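Local coordinates for MdbA protein (PDB 6BO0) that probably catalyses disulfide bond formation in exported proteins, as a thiol-disulfide oxidoreductase of the DsbA family, at residues 17-22 with 28-33; 180-185 with 190-195; 135-138 with 142-145. All coordinates share one frame; numbering follows the deposited sequence.

Interaction 1 (17-22 with 28-33); sequences TAFNNK and VQLVSD
With CG turned beside its backbone N (chi1 -54°), Asn20 brings its amide over to Asp33, just beyond the end of the partner strand, whose own CG is likewise turned beside the backbone N. Asn20 ND2 gives a bent hydrogen bond to Asp33 OD1 (2.9 Å), which lies near the amide plane but is met from above the carboxylate plane, the amide and carboxylate planes being turned 48° against each other. Two pairs of backbone bonds hold the strands: Asn20 N to Val31 O (2.8 Å) with Val31 N to Asn20 O, and Gln29 N to Lys22 O (2.8 Å) with Lys22 N to Gln29 O. Between them Asn21 and Leu30 form a non-hydrogen-bonded pair, and Leu30 CA makes a CA-H...O contact with Asn20 O (3.3 Å). On the face of Asn21 and Leu30, Leu30 CD2 touches Asn21 CB and, obliquely, Phe19 CE1 (4.0 Å); Ile67 of helix 51-68 packs on both Phe19 and Leu30. On the other face Lys22 and Gln29 run side by side, Lys22 CE lying 3.7 Å from Gln29 OE1. Asn21 ND2 donates a hydrogen bond to Asp104 O. The arrangement is an antiparallel beta hairpin, strands 20-24 and 27-31, edging the central sheet of a thioredoxin-fold domain.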
loop_
_atom_site.group_PDB
_atom_site.type_symbol
_atom_site.label_atom_id
_atom_site.label_comp_id
_atom_site.label_asym_id
_atom_site.label_seq_id
_atom_site.Cartn_x
_atom_site.Cartn_y
_atom_site.Cartn_z
ATOM N N THR A 17 11.904 -7.563 -5.520
ATOM C CA THR A 17 12.191 -6.550 -4.520
ATOM C C THR A 17 13.419 -6.947 -3.733
ATOM O O THR A 17 13.779 -8.136 -3.651
ATOM C CB THR A 17 11.002 -6.375 -3.561
ATOM O OG1 THR A 17 10.672 -7.625 -2.967
ATOM C CG2 THR A 17 9.744 -5.862 -4.320
ATOM N N ALA A 18 14.100 -5.942 -3.200
ATOM C CA ALA A 18 15.264 -6.143 -2.310
ATOM C C ALA A 18 15.090 -5.209 -1.121
ATOM O O ALA A 18 15.932 -4.351 -0.853
ATOM C CB ALA A 18 16.595 -5.904 -3.019
ATOM N N PHE A 19 14.059 -5.460 -0.349
ATOM C CA PHE A 19 13.826 -4.738 0.881
ATOM C C PHE A 19 12.906 -5.543 1.782
ATOM O O PHE A 19 12.414 -6.631 1.395
ATOM C CB PHE A 19 13.287 -3.323 0.636
ATOM C CG PHE A 19 12.057 -3.258 -0.235
ATOM C CD1 PHE A 19 10.788 -3.547 0.261
ATOM C CD2 PHE A 19 12.171 -2.931 -1.573
ATOM C CE1 PHE A 19 9.674 -3.481 -0.561
ATOM C CE2 PHE A 19 11.060 -2.846 -2.391
ATOM C CZ PHE A 19 9.802 -3.139 -1.885
ATOM N N ASN A 20 12.770 -5.072 3.013
ATOM C CA ASN A 20 11.979 -5.719 4.050
ATOM C C ASN A 20 10.666 -4.996 4.257
ATOM O O ASN A 20 10.538 -3.811 3.954
ATOM C CB ASN A 20 12.781 -5.704 5.355
ATOM C CG ASN A 20 14.138 -6.297 5.176
ATOM O OD1 ASN A 20 14.232 -7.363 4.574
ATOM N ND2 ASN A 20 15.168 -5.599 5.588
ATOM N N ASN A 21 9.698 -5.747 4.772
ATOM C CA ASN A 21 8.386 -5.224 5.065
ATOM C C ASN A 21 8.026 -5.572 6.473
ATOM O O ASN A 21 8.110 -6.742 6.861
ATOM C CB ASN A 21 7.304 -5.813 4.128
ATOM C CG ASN A 21 7.280 -7.348 4.114
ATOM O OD1 ASN A 21 8.320 -7.986 3.920
ATOM N ND2 ASN A 21 6.114 -7.940 4.275
ATOM N N LYS A 22 7.570 -4.598 7.236
ATOM C CA LYS A 22 6.966 -4.929 8.511
ATOM C C LYS A 22 5.925 -3.882 8.883
ATOM O O LYS A 22 5.897 -2.800 8.332
ATOM C CB LYS A 22 7.997 -5.120 9.602
ATOM C CG LYS A 22 8.582 -3.832 10.086
ATOM C CD LYS A 22 9.416 -4.070 11.340
ATOM C CE LYS A 22 9.539 -2.805 12.187
ATOM N NZ LYS A 22 9.841 -3.098 13.619
ATOM N N VAL A 28 2.801 0.388 7.061
ATOM C CA VAL A 28 3.561 -0.663 6.431
ATOM C C VAL A 28 4.916 -0.063 6.078
ATOM O O VAL A 28 5.001 0.827 5.220
ATOM C CB VAL A 28 2.841 -1.249 5.187
ATOM C CG1 VAL A 28 3.756 -2.229 4.484
ATOM C CG2 VAL A 28 1.514 -1.900 5.556
ATOM N N GLN A 29 5.951 -0.515 6.784
ATOM C CA GLN A 29 7.291 0.047 6.647
ATOM C C GLN A 29 8.072 -0.792 5.657
ATOM O O GLN A 29 8.222 -2.009 5.832
ATOM C CB GLN A 29 7.981 0.030 8.023
ATOM C CG GLN A 29 9.424 0.537 8.051
ATOM C CD GLN A 29 10.202 0.015 9.269
ATOM O OE1 GLN A 29 10.879 -1.027 9.209
ATOM N NE2 GLN A 29 10.054 0.687 10.381
ATOM N N LEU A 30 8.599 -0.113 4.648
ATOM C CA LEU A 30 9.461 -0.704 3.650
ATOM C C LEU A 30 10.836 -0.078 3.784
ATOM O O LEU A 30 11.009 1.132 3.634
ATOM C CB LEU A 30 8.917 -0.451 2.239
ATOM C CG LEU A 30 7.434 -0.810 2.047
ATOM C CD1 LEU A 30 7.027 -0.460 0.614
ATOM C CD2 LEU A 30 7.168 -2.289 2.318
ATOM N N VAL A 31 11.830 -0.906 4.030
ATOM C CA VAL A 31 13.188 -0.415 4.311
ATOM C C VAL A 31 14.132 -1.555 4.021
ATOM O O VAL A 31 13.793 -2.726 4.206
ATOM C CB VAL A 31 13.366 0.102 5.759
ATOM C CG1 VAL A 31 13.445 -1.027 6.770
ATOM C CG2 VAL A 31 14.587 0.987 5.860
ATOM N N SER A 32 15.315 -1.222 3.536
ATOM C CA SER A 32 16.282 -2.254 3.306
ATOM C C SER A 32 17.372 -2.277 4.347
ATOM O O SER A 32 17.561 -1.333 5.118
ATOM C CB SER A 32 16.849 -2.153 1.928
ATOM O OG SER A 32 17.884 -1.218 1.936
ATOM N N ASP A 33 18.093 -3.388 4.372
ATOM C CA ASP A 33 19.268 -3.537 5.224
ATOM C C ASP A 33 20.375 -2.518 4.899
ATOM O O ASP A 33 21.264 -2.304 5.706
ATOM C CB ASP A 33 19.850 -4.949 5.091
ATOM C CG ASP A 33 18.985 -6.028 5.736
ATOM O OD1 ASP A 33 17.983 -5.723 6.430
ATOM O OD2 ASP A 33 19.322 -7.222 5.557
#

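Interaction 2 (180-185 with 190-195); sequences PRVFID and KENATW
Apolar packing is centred on Val182 and Trp195. Val182 CG1 stands over one face of the indole, offset toward the rim, in a CH-pi contact 4.0 Å from the centroid of the five-membered ring and 20° off its normal. The closest ring atom is Trp195 CG, 3.8 Å from Val182 CG1. That methyl is directed at the ring because it lies anti to the valine's backbone N (chi1 179°), while CG2, the branch beside that N, meets the amide of Asn192. Ile184, two residues on and pointing to the same side of the strand, adds a looser touch: its CD1 is 4.3 Å from Trp195 CE3, at an oblique approach. Val41 of strand 39-45 and Met63 of helix 51-68 also pack on the indole.

In the thioredoxin fold this strand, 181-184, follows a cis-proline: the peptide bond before Pro180 is cis, and the Pro180 side chain touches Tyr51 and Cys52, the last two residues of the CxxC sequence that begins at Cys49, seen here as S-hydroxycysteine.

The polar contacts run through the Asn192 amide and a water. Asn192 ND2 passes alongside Val182 CB at 3.4 Å and donates to water 1 (2.7 Å), which also accepts from Val182 N (3.0 Å), bridging side chain and strand backbone. Asn192 OD1 comes to 3.4 Å from Pro180 O, two acceptors with no hydrogen bond between them. Within 190-195, the backbone bond from Trp195 N to Asn192 O (3.0 Å) ties the residue carrying the indole to the one carrying the amide.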
loop_
_atom_site.group_PDB
_atom_site.type_symbol
_atom_site.label_atom_id
_atom_site.label_comp_id
_atom_site.label_asym_id
_atom_site.label_seq_id
_atom_site.Cartn_x
_atom_site.Cartn_y
_atom_site.Cartn_z
ATOM N N PRO A 180 -3.846 11.646 -2.134
ATOM C CA PRO A 180 -2.603 11.236 -1.495
ATOM C C PRO A 180 -1.903 12.386 -0.794
ATOM O O PRO A 180 -2.052 13.543 -1.190
ATOM C CB PRO A 180 -1.740 10.716 -2.662
ATOM C CG PRO A 180 -2.222 11.523 -3.827
ATOM C CD PRO A 180 -3.693 11.774 -3.589
ATOM N N ARG A 181 -1.088 12.059 0.209
ATOM C CA ARG A 181 -0.228 13.052 0.868
ATOM C C ARG A 181 1.112 12.416 1.124
ATOM O O ARG A 181 1.161 11.244 1.491
ATOM C CB ARG A 181 -0.834 13.513 2.211
ATOM C CG ARG A 181 -2.286 13.908 2.129
ATOM C CD ARG A 181 -2.515 15.248 1.484
ATOM N NE ARG A 181 -2.185 16.303 2.430
ATOM C CZ ARG A 181 -2.933 16.703 3.450
ATOM N NH1 ARG A 181 -4.169 16.240 3.628
ATOM N NH2 ARG A 181 -2.460 17.621 4.274
ATOM N N VAL A 182 2.186 13.173 0.934
ATOM C CA VAL A 182 3.537 12.696 1.153
ATOM C C VAL A 182 4.270 13.643 2.064
ATOM O O VAL A 182 4.217 14.867 1.873
ATOM C CB VAL A 182 4.303 12.556 -0.181
ATOM C CG1 VAL A 182 5.732 12.084 0.034
ATOM C CG2 VAL A 182 3.544 11.629 -1.111
ATOM N N PHE A 183 4.955 13.056 3.047
ATOM C CA PHE A 183 5.812 13.794 3.967
ATOM C C PHE A 183 7.208 13.200 3.894
ATOM O O PHE A 183 7.360 11.981 3.851
ATOM C CB PHE A 183 5.322 13.701 5.425
ATOM C CG PHE A 183 4.007 14.354 5.676
ATOM C CD1 PHE A 183 2.831 13.808 5.178
ATOM C CD2 PHE A 183 3.926 15.489 6.465
ATOM C CE1 PHE A 183 1.622 14.427 5.420
ATOM C CE2 PHE A 183 2.725 16.092 6.707
ATOM C CZ PHE A 183 1.567 15.564 6.186
ATOM N N ILE A 184 8.229 14.056 3.886
ATOM C CA ILE A 184 9.618 13.623 3.994
ATOM C C ILE A 184 10.186 14.196 5.291
ATOM O O ILE A 184 10.178 15.407 5.483
ATOM C CB ILE A 184 10.481 14.078 2.797
ATOM C CG1 ILE A 184 9.938 13.497 1.477
ATOM C CG2 ILE A 184 11.938 13.688 3.020
ATOM C CD1 ILE A 184 10.657 13.969 0.233
ATOM N N ASP A 185 10.608 13.315 6.188
ATOM C CA ASP A 185 11.059 13.707 7.535
ATOM C C ASP A 185 10.083 14.702 8.162
ATOM O O ASP A 185 10.474 15.684 8.781
ATOM C CB ASP A 185 12.489 14.215 7.493
ATOM C CG ASP A 185 13.485 13.087 7.257
ATOM O OD1 ASP A 185 13.181 11.905 7.600
ATOM O OD2 ASP A 185 14.576 13.369 6.732
ATOM N N LYS A 190 4.790 19.486 -1.513
ATOM C CA LYS A 190 3.781 20.216 -2.291
ATOM C C LYS A 190 3.391 19.532 -3.596
ATOM O O LYS A 190 2.219 19.511 -3.967
ATOM C CB LYS A 190 4.300 21.630 -2.601
ATOM C CG LYS A 190 4.535 22.475 -1.360
ATOM C CD LYS A 190 4.787 23.940 -1.703
ATOM C CE LYS A 190 5.216 24.740 -0.477
ATOM N NZ LYS A 190 4.309 24.536 0.692
ATOM N N GLU A 191 4.378 19.027 -4.320
ATOM C CA GLU A 191 4.175 18.348 -5.594
ATOM C C GLU A 191 4.556 16.892 -5.383
ATOM O O GLU A 191 5.719 16.488 -5.548
ATOM C CB GLU A 191 5.012 18.982 -6.715
ATOM C CG GLU A 191 4.760 18.394 -8.095
ATOM C CD GLU A 191 5.511 19.140 -9.186
ATOM O OE1 GLU A 191 4.848 19.899 -9.913
ATOM O OE2 GLU A 191 6.755 18.985 -9.308
ATOM N N ASN A 192 3.566 16.089 -5.014
ATOM C CA ASN A 192 3.838 14.705 -4.657
ATOM C C ASN A 192 4.423 13.895 -5.776
ATOM O O ASN A 192 5.195 12.998 -5.535
ATOM C CB ASN A 192 2.539 14.006 -4.246
ATOM C CG ASN A 192 2.029 14.495 -2.961
ATOM O OD1 ASN A 192 0.816 14.510 -2.713
ATOM N ND2 ASN A 192 2.942 15.005 -2.138
ATOM N N ALA A 193 4.001 14.211 -7.008
ATOM C CA ALA A 193 4.362 13.425 -8.179
ATOM C C ALA A 193 5.859 13.386 -8.409
ATOM O O ALA A 193 6.331 12.467 -9.086
ATOM C CB ALA A 193 3.663 13.977 -9.413
ATOM N N THR A 194 6.603 14.369 -7.873
ATOM C CA THR A 194 8.045 14.421 -8.047
ATOM C C THR A 194 8.788 14.244 -6.721
ATOM O O THR A 194 9.970 14.583 -6.625
ATOM C CB THR A 194 8.475 15.735 -8.752
ATOM O OG1 THR A 194 8.168 16.838 -7.901
ATOM C CG2 THR A 194 7.763 15.934 -10.101
ATOM N N TRP A 195 8.143 13.673 -5.697
ATOM C CA TRP A 195 8.849 13.566 -4.424
ATOM C C TRP A 195 10.173 12.801 -4.498
ATOM O O TRP A 195 11.105 13.174 -3.809
ATOM C CB TRP A 195 7.946 13.060 -3.283
ATOM C CG TRP A 195 7.704 11.573 -3.228
ATOM C CD1 TRP A 195 6.575 10.916 -3.618
ATOM C CD2 TRP A 195 8.604 10.552 -2.749
ATOM N NE1 TRP A 195 6.695 9.583 -3.413
ATOM C CE2 TRP A 195 7.940 9.321 -2.893
ATOM C CE3 TRP A 195 9.898 10.552 -2.214
ATOM C CZ2 TRP A 195 8.536 8.113 -2.520
ATOM C CZ3 TRP A 195 10.483 9.373 -1.871
ATOM C CH2 TRP A 195 9.810 8.161 -2.017
HETATM O O HOH W 1 1.435 15.864 -0.064
#

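Interaction 3 (135-138 with 142-145); sequences MAKI and KDET
Helix residues 135-138 and the start of the next helix, 143-145, come closest in backbone at Lys137 and Lys142, whose CA atoms are 7.2 Å apart. Three intervening residues reverse the chain, and Lys142 is the N-cap of the second helix. Across this gap Lys137 reaches toward Asp143. Its CG is anti to the backbone N (chi1 -176°) and the chain stays extended until a bend at chi4 (65°) turns the ammonium toward the neighbouring helix; Asp143 CB points away from 135-138, but its carboxylate returns toward it. Lys137 NZ and Asp143 OD1 remain 4.0 Å apart, a long salt bridge, with the two side chains approaching at a slant. Water 2 bridges these two exposed residues: it accepts from Lys137 NZ (3.2 Å) and lies 2.7 Å from Asp143 OD1, to which it can donate, though other acceptors compete for its protons. Beneath it, the CB atoms of Ala136 and Thr145 face the partner segment, and both side chains pack on Ile100 of helix 89-103. Asp104, just after that helix, accepts from Lys142 N and Thr145 OG1. Two consecutive helices, 129-138 and 143-151, are thus joined by a short loop, consistent with the helical insertion that DsbA-family proteins add to the thioredoxin fold.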
loop_
_atom_site.group_PDB
_atom_site.type_symbol
_atom_site.label_atom_id
_atom_site.label_comp_id
_atom_site.label_asym_id
_atom_site.label_seq_id
_atom_site.Cartn_x
_atom_site.Cartn_y
_atom_site.Cartn_z
ATOM N N MET A 135 -6.638 -13.361 -5.964
ATOM C CA MET A 135 -5.618 -12.537 -6.632
ATOM C C MET A 135 -4.254 -12.638 -5.920
ATOM O O MET A 135 -3.201 -12.731 -6.545
ATOM C CB MET A 135 -6.107 -11.077 -6.718
ATOM C CG MET A 135 -7.350 -10.913 -7.585
ATOM S SD MET A 135 -8.194 -9.358 -7.266
ATOM C CE MET A 135 -7.838 -8.454 -8.737
ATOM N N ALA A 136 -4.318 -12.638 -4.596
ATOM C CA ALA A 136 -3.115 -12.787 -3.788
ATOM C C ALA A 136 -2.435 -14.119 -4.067
ATOM O O ALA A 136 -1.197 -14.193 -4.173
ATOM C CB ALA A 136 -3.442 -12.632 -2.298
ATOM N N LYS A 137 -3.233 -15.187 -4.199
ATOM C CA LYS A 137 -2.672 -16.498 -4.523
ATOM C C LYS A 137 -1.942 -16.461 -5.871
ATOM O O LYS A 137 -0.821 -16.967 -5.990
ATOM C CB LYS A 137 -3.762 -17.554 -4.528
ATOM C CG LYS A 137 -3.246 -18.974 -4.759
ATOM C CD LYS A 137 -4.355 -19.999 -4.656
ATOM C CE LYS A 137 -3.822 -21.412 -4.863
ATOM N NZ LYS A 137 -2.885 -21.821 -3.788
ATOM N N ILE A 138 -2.567 -15.852 -6.868
ATOM C CA ILE A 138 -1.971 -15.745 -8.189
ATOM C C ILE A 138 -0.622 -14.990 -8.119
ATOM O O ILE A 138 0.329 -15.327 -8.840
ATOM C CB ILE A 138 -2.966 -15.075 -9.170
ATOM C CG1 ILE A 138 -4.160 -16.019 -9.460
ATOM C CG2 ILE A 138 -2.287 -14.706 -10.486
ATOM C CD1 ILE A 138 -5.375 -15.341 -10.068
ATOM N N LYS A 142 1.482 -16.889 0.414
ATOM C CA LYS A 142 1.422 -18.141 1.152
ATOM C C LYS A 142 -0.021 -18.608 1.312
ATOM O O LYS A 142 -0.949 -17.794 1.360
ATOM C CB LYS A 142 2.031 -17.969 2.539
ATOM C CG LYS A 142 3.543 -17.733 2.557
ATOM C CD LYS A 142 4.115 -17.659 3.976
ATOM C CE LYS A 142 3.797 -16.337 4.682
ATOM N NZ LYS A 142 4.370 -16.181 6.062
ATOM N N ASP A 143 -0.201 -19.920 1.450
ATOM C CA ASP A 143 -1.522 -20.501 1.643
ATOM C C ASP A 143 -2.249 -19.859 2.814
ATOM O O ASP A 143 -3.447 -19.561 2.730
ATOM C CB ASP A 143 -1.391 -22.025 1.853
ATOM C CG ASP A 143 -0.760 -22.758 0.685
ATOM O OD1 ASP A 143 -0.779 -22.260 -0.443
ATOM O OD2 ASP A 143 -0.283 -23.892 0.923
ATOM N N GLU A 144 -1.559 -19.687 3.939
ATOM C CA GLU A 144 -2.200 -19.126 5.123
ATOM C C GLU A 144 -2.597 -17.658 4.915
ATOM O O GLU A 144 -3.603 -17.196 5.469
ATOM C CB GLU A 144 -1.261 -19.276 6.321
ATOM C CG GLU A 144 -1.826 -18.796 7.636
ATOM C CD GLU A 144 -2.983 -19.606 8.194
ATOM O OE1 GLU A 144 -3.415 -20.647 7.605
ATOM O OE2 GLU A 144 -3.505 -19.169 9.243
ATOM N N THR A 145 -1.791 -16.937 4.137
ATOM C CA THR A 145 -2.120 -15.538 3.829
ATOM C C THR A 145 -3.411 -15.454 3.028
ATOM O O THR A 145 -4.270 -14.632 3.300
ATOM C CB THR A 145 -0.979 -14.877 3.080
ATOM O OG1 THR A 145 0.204 -14.974 3.878
ATOM C CG2 THR A 145 -1.263 -13.431 2.706
HETATM O O HOH W 2 -1.361 -19.933 -1.754
#

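In the fold
Interactions 1 and 2 reach the same mixed sheet from different strands: the hairpin 20-24/27-31 forms one edge, while strand 181-184 lies next to the short edge strand 187-188 at the other. Their centres are 20 Å apart and their nearest atoms about 9 Å. Helix 51-68 touches both, through Ile67 at interaction 1 and Met63 at interaction 2. Interaction 3 belongs to the helical part, its centre 19 Å from interaction 1 and 32 Å from interaction 2, on the opposite side of the chain's centre from the latter. Asp104 connects interactions 1 and 3, bonding Asn21 and Thr145. Of the three, interaction 2 lies beside the probable redox site, through the cis-proline.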